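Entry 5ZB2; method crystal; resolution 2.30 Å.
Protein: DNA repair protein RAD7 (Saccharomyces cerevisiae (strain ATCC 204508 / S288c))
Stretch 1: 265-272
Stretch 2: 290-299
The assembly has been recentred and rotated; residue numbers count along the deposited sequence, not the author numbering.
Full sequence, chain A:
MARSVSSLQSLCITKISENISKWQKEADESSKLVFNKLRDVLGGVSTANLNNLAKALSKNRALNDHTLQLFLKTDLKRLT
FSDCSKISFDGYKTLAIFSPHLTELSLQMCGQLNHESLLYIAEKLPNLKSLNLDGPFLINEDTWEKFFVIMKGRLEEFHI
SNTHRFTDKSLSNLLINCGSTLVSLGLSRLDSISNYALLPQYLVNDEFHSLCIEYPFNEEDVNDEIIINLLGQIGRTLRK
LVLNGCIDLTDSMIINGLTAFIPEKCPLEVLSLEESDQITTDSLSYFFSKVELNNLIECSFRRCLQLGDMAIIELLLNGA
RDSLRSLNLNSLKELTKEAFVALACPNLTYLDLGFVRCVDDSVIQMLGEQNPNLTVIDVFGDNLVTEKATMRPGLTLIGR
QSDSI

Stretch 1 (265-272) KCPLEVLS
Stretch 2, residues 290-299: KVELNNLIEC

How do the backbones align? Two short ladders join them, a single bridge pairing Lys-265 with Glu-292 (CA–CA 5.5 Å) and a parallel pair of strands matching Val-270 with Glu-298 (CA–CA 4.8 Å) and Leu-271 with Cys-299 (CA–CA 4.9 Å). The register shifts by one between them, where stretch 2 makes a type I turn from Leu-293 to Leu-296.

Which backbone atoms bond? Cys-266 N donates to Glu-292 O (3.2 Å). Glu-269 O accepts from both Ile-297 N (2.7 Å) and Glu-298 N (3.1 Å), and Leu-271 N donates to Glu-298 O (3.0 Å). Strand phi/psi values lie near -140/130.

What fills the gap between the ladders? Water 1 donates to Cys-266 O (2.6 Å) and Leu-268 O (2.8 Å) and accepts from Asn-295 N (3.1 Å), linking three backbone atoms that make no direct hydrogen bond across the stretches.

How do the side chains pack? Buried Cys-266 (chi1 t) sets SG 3.5 Å from CD2 of Leu-293 (m,t), while SG also accepts from Leu-268 N (3.4 Å). Leu-296 (t,p) brings CD1 within 4.0 Å of CB of Leu-271 (t,p), an apolar contact suited to buried leucines. Partly exposed Val-270 and exposed Glu-298 share one sheet face; Leu-271 and Cys-299, apolar and buried, share the other. On the solvent side, exposed Lys-265 and partly exposed Glu-292 form a long salt bridge, NZ to OE1 3.7 Å.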

ATOM      1  N   LYS A 265      45.426   3.008 -25.381  1.00 50.26           N
ATOM      2  CA  LYS A 265      44.305   2.187 -25.833  1.00 50.47           C
ATOM      3  C   LYS A 265      43.114   2.566 -24.960  1.00 47.17           C
ATOM      4  O   LYS A 265      42.762   1.889 -23.991  1.00 46.30           O
ATOM      5  CB  LYS A 265      44.634   0.702 -25.733  1.00 62.06           C
ATOM      6  CG  LYS A 265      46.009   0.320 -26.256  1.00 69.45           C
ATOM      7  CD  LYS A 265      46.179   0.682 -27.721  1.00 77.65           C
ATOM      8  CE  LYS A 265      47.567   0.317 -28.220  1.00 82.58           C
ATOM      9  NZ  LYS A 265      47.766   0.710 -29.641  1.00 93.04           N
ATOM     10  N   CYS A 266      42.501   3.689 -25.304  1.00 47.74           N
ATOM     11  CA  CYS A 266      41.507   4.297 -24.429  1.00 45.92           C
ATOM     12  C   CYS A 266      40.167   3.582 -24.565  1.00 44.43           C
ATOM     13  O   CYS A 266      39.620   3.518 -25.669  1.00 44.12           O
ATOM     14  CB  CYS A 266      41.346   5.769 -24.763  1.00 45.63           C
ATOM     15  SG  CYS A 266      40.136   6.578 -23.730  1.00 45.54           S
ATOM     16  N   PRO A 267      39.603   3.041 -23.480  1.00 42.84           N
ATOM     17  CA  PRO A 267      38.296   2.381 -23.567  1.00 43.41           C
ATOM     18  C   PRO A 267      37.101   3.316 -23.483  1.00 42.81           C
ATOM     19  O   PRO A 267      35.971   2.826 -23.402  1.00 42.24           O
ATOM     20  CB  PRO A 267      38.325   1.438 -22.355  1.00 42.25           C
ATOM     21  CG  PRO A 267      39.136   2.184 -21.351  1.00 43.34           C
ATOM     22  CD  PRO A 267      40.190   2.917 -22.134  1.00 42.77           C
ATOM     23  N   LEU A 268      37.302   4.632 -23.498  1.00 41.30           N
ATOM     24  CA  LEU A 268      36.187   5.556 -23.318  1.00 42.21           C
ATOM     25  C   LEU A 268      35.151   5.380 -24.421  1.00 43.10           C
ATOM     26  O   LEU A 268      35.473   5.405 -25.612  1.00 42.91           O
ATOM     27  CB  LEU A 268      36.684   7.000 -23.297  1.00 40.72           C
ATOM     28  CG  LEU A 268      37.394   7.476 -22.026  1.00 39.63           C
ATOM     29  CD1 LEU A 268      37.872   8.903 -22.227  1.00 36.61           C
ATOM     30  CD2 LEU A 268      36.480   7.385 -20.808  1.00 40.65           C
ATOM     31  N   GLU A 269      33.898   5.200 -24.010  1.00 42.73           N
ATOM     32  CA  GLU A 269      32.777   5.148 -24.932  1.00 45.25           C
ATOM     33  C   GLU A 269      31.915   6.398 -24.881  1.00 42.25           C
ATOM     34  O   GLU A 269      31.243   6.705 -25.869  1.00 43.38           O
ATOM     35  CB  GLU A 269      31.907   3.919 -24.633  1.00 46.89           C
ATOM     36  CG  GLU A 269      32.722   2.649 -24.394  1.00 49.42           C
ATOM     37  CD  GLU A 269      31.868   1.450 -24.040  1.00 56.55           C
ATOM     38  OE1 GLU A 269      32.258   0.322 -24.401  1.00 60.19           O
ATOM     39  OE2 GLU A 269      30.811   1.632 -23.399  1.00 61.32           O
ATOM     40  N   VAL A 270      31.943   7.131 -23.769  1.00 41.02           N
ATOM     41  CA  VAL A 270      31.150   8.342 -23.590  1.00 40.56           C
ATOM     42  C   VAL A 270      32.028   9.391 -22.924  1.00 37.30           C
ATOM     43  O   VAL A 270      32.662   9.118 -21.900  1.00 36.16           O
ATOM     44  CB  VAL A 270      29.892   8.077 -22.742  1.00 41.09           C
ATOM     45  CG1 VAL A 270      29.114   9.375 -22.508  1.00 40.96           C
ATOM     46  CG2 VAL A 270      29.012   7.027 -23.405  1.00 44.02           C
ATOM     47  N   LEU A 271      32.051  10.595 -23.491  1.00 37.99           N
ATOM     48  CA  LEU A 271      32.857  11.689 -22.961  1.00 37.14           C
ATOM     49  C   LEU A 271      32.073  12.981 -23.098  1.00 36.30           C
ATOM     50  O   LEU A 271      31.653  13.337 -24.204  1.00 38.37           O
ATOM     51  CB  LEU A 271      34.199  11.801 -23.692  1.00 35.77           C
ATOM     52  CG  LEU A 271      35.069  12.974 -23.229  1.00 35.53           C
ATOM     53  CD1 LEU A 271      35.552  12.747 -21.800  1.00 35.12           C
ATOM     54  CD2 LEU A 271      36.243  13.198 -24.171  1.00 38.11           C
ATOM     55  N   SER A 272      31.895  13.695 -21.988  1.00 35.94           N
ATOM     56  CA  SER A 272      31.171  14.960 -22.001  1.00 35.74           C
ATOM     57  C   SER A 272      31.838  15.952 -21.060  1.00 32.67           C
ATOM     58  O   SER A 272      32.053  15.646 -19.884  1.00 31.03           O
ATOM     59  CB  SER A 272      29.704  14.758 -21.596  1.00 34.73           C
ATOM     60  OG  SER A 272      29.034  16.004 -21.471  1.00 37.07           O
ATOM     61  N   LYS A 290      47.499  11.850 -28.291  1.00 45.32           N
ATOM     62  CA  LYS A 290      48.221  10.822 -27.548  1.00 47.09           C
ATOM     63  C   LYS A 290      47.461   9.501 -27.512  1.00 47.99           C
ATOM     64  O   LYS A 290      48.077   8.431 -27.543  1.00 48.80           O
ATOM     65  CB  LYS A 290      48.490  11.308 -26.124  1.00 47.39           C
ATOM     66  CG  LYS A 290      49.148  10.269 -25.234  1.00 55.91           C
ATOM     67  CD  LYS A 290      49.296  10.775 -23.817  1.00 55.48           C
ATOM     68  CE  LYS A 290      50.128   9.829 -22.971  1.00 64.25           C
ATOM     69  NZ  LYS A 290      49.494   8.488 -22.830  1.00 66.91           N
ATOM     70  N   VAL A 291      46.133   9.549 -27.445  1.00 46.57           N
ATOM     71  CA  VAL A 291      45.334   8.361 -27.185  1.00 47.50           C
ATOM     72  C   VAL A 291      44.562   7.972 -28.439  1.00 48.84           C
ATOM     73  O   VAL A 291      44.397   8.756 -29.377  1.00 49.11           O
ATOM     74  CB  VAL A 291      44.373   8.571 -25.996  1.00 45.84           C
ATOM     75  CG1 VAL A 291      45.155   8.958 -24.751  1.00 44.34           C
ATOM     76  CG2 VAL A 291      43.320   9.628 -26.325  1.00 44.32           C
ATOM     77  N   GLU A 292      44.085   6.731 -28.442  1.00 50.86           N
ATOM     78  CA  GLU A 292      43.245   6.200 -29.507  1.00 55.69           C
ATOM     79  C   GLU A 292      41.841   5.999 -28.956  1.00 53.69           C
ATOM     80  O   GLU A 292      41.647   5.241 -27.999  1.00 50.58           O
ATOM     81  CB  GLU A 292      43.806   4.886 -30.049  1.00 63.56           C
ATOM     82  CG  GLU A 292      45.174   5.021 -30.692  1.00 72.57           C
ATOM     83  CD  GLU A 292      45.684   3.709 -31.259  1.00 91.46           C
ATOM     84  OE1 GLU A 292      45.016   2.673 -31.059  1.00 89.23           O
ATOM     85  OE2 GLU A 292      46.754   3.716 -31.905  1.00109.97           O
ATOM     86  N   LEU A 293      40.867   6.678 -29.558  1.00 54.66           N
ATOM     87  CA  LEU A 293      39.491   6.637 -29.082  1.00 53.40           C
ATOM     88  C   LEU A 293      38.612   5.814 -30.015  1.00 55.19           C
ATOM     89  O   LEU A 293      37.591   6.304 -30.511  1.00 54.43           O
ATOM     90  CB  LEU A 293      38.950   8.060 -28.950  1.00 51.14           C
ATOM     91  CG  LEU A 293      39.734   8.932 -27.970  1.00 49.50           C
ATOM     92  CD1 LEU A 293      39.428  10.403 -28.179  1.00 50.00           C
ATOM     93  CD2 LEU A 293      39.414   8.516 -26.547  1.00 49.48           C
ATOM     94  N   ASN A 294      38.999   4.556 -30.248  1.00 57.70           N
ATOM     95  CA  ASN A 294      38.314   3.697 -31.206  1.00 67.61           C
ATOM     96  C   ASN A 294      36.954   3.216 -30.719  1.00 58.70           C
ATOM     97  O   ASN A 294      36.237   2.573 -31.493  1.00 57.11           O
ATOM     98  CB  ASN A 294      39.183   2.480 -31.534  1.00 87.12           C
ATOM     99  CG  ASN A 294      40.458   2.851 -32.264  1.00 96.81           C
ATOM    100  OD1 ASN A 294      40.482   3.792 -33.059  1.00 90.56           O
ATOM    101  ND2 ASN A 294      41.527   2.110 -32.002  1.00110.74           N
ATOM    102  N   ASN A 295      36.583   3.501 -29.470  1.00 55.62           N
ATOM    103  CA  ASN A 295      35.322   3.031 -28.908  1.00 58.15           C
ATOM    104  C   ASN A 295      34.384   4.171 -28.530  1.00 49.81           C
ATOM    105  O   ASN A 295      33.346   3.923 -27.905  1.00 50.16           O
ATOM    106  CB  ASN A 295      35.589   2.152 -27.682  1.00 59.99           C
ATOM    107  CG  ASN A 295      36.489   0.972 -27.995  1.00 62.88           C
ATOM    108  OD1 ASN A 295      37.705   1.036 -27.806  1.00 68.51           O
ATOM    109  ND2 ASN A 295      35.897  -0.113 -28.479  1.00 62.78           N
ATOM    110  N   LEU A 296      34.713   5.408 -28.889  1.00 47.45           N
ATOM    111  CA  LEU A 296      33.908   6.547 -28.469  1.00 47.37           C
ATOM    112  C   LEU A 296      32.594   6.571 -29.243  1.00 47.67           C
ATOM    113  O   LEU A 296      32.584   6.725 -30.468  1.00 47.27           O
ATOM    114  CB  LEU A 296      34.685   7.844 -28.671  1.00 45.84           C
ATOM    115  CG  LEU A 296      34.082   9.100 -28.036  1.00 45.24           C
ATOM    116  CD1 LEU A 296      34.015   8.977 -26.522  1.00 42.14           C
ATOM    117  CD2 LEU A 296      34.881  10.332 -28.436  1.00 44.52           C
ATOM    118  N   ILE A 297      31.489   6.414 -28.521  1.00 47.71           N
ATOM    119  CA  ILE A 297      30.161   6.371 -29.115  1.00 48.95           C
ATOM    120  C   ILE A 297      29.465   7.721 -29.024  1.00 48.77           C
ATOM    121  O   ILE A 297      28.745   8.117 -29.941  1.00 49.12           O
ATOM    122  CB  ILE A 297      29.324   5.266 -28.431  1.00 50.15           C
ATOM    123  CG1 ILE A 297      29.950   3.888 -28.668  1.00 52.94           C
ATOM    124  CG2 ILE A 297      27.873   5.287 -28.904  1.00 55.76           C
ATOM    125  CD1 ILE A 297      30.038   3.473 -30.127  1.00 57.89           C
ATOM    126  N   GLU A 298      29.680   8.438 -27.924  1.00 47.16           N
ATOM    127  CA  GLU A 298      29.008   9.699 -27.666  1.00 47.90           C
ATOM    128  C   GLU A 298      30.021  10.699 -27.139  1.00 44.33           C
ATOM    129  O   GLU A 298      30.838  10.367 -26.274  1.00 43.32           O
ATOM    130  CB  GLU A 298      27.872   9.509 -26.655  1.00 50.94           C
ATOM    131  CG  GLU A 298      26.995  10.727 -26.444  1.00 56.08           C
ATOM    132  CD  GLU A 298      25.925  10.482 -25.396  1.00 62.08           C
ATOM    133  OE1 GLU A 298      25.833  11.277 -24.437  1.00 60.20           O
ATOM    134  OE2 GLU A 298      25.187   9.482 -25.526  1.00 64.26           O
ATOM    135  N   CYS A 299      29.968  11.921 -27.665  1.00 43.04           N
ATOM    136  CA  CYS A 299      30.883  12.972 -27.242  1.00 42.63           C
ATOM    137  C   CYS A 299      30.174  14.316 -27.315  1.00 41.00           C
ATOM    138  O   CYS A 299      29.523  14.617 -28.320  1.00 40.67           O
ATOM    139  CB  CYS A 299      32.139  12.990 -28.114  1.00 41.02           C
ATOM    140  SG  CYS A 299      33.352  14.220 -27.605  1.00 42.65           S
TER
HETATM  141  O   HOH W   1      37.857   4.850 -27.015  1.00 45.57           O
HETATM  142  O   HOH W   2      40.430   2.361 -28.393  1.00 61.32           O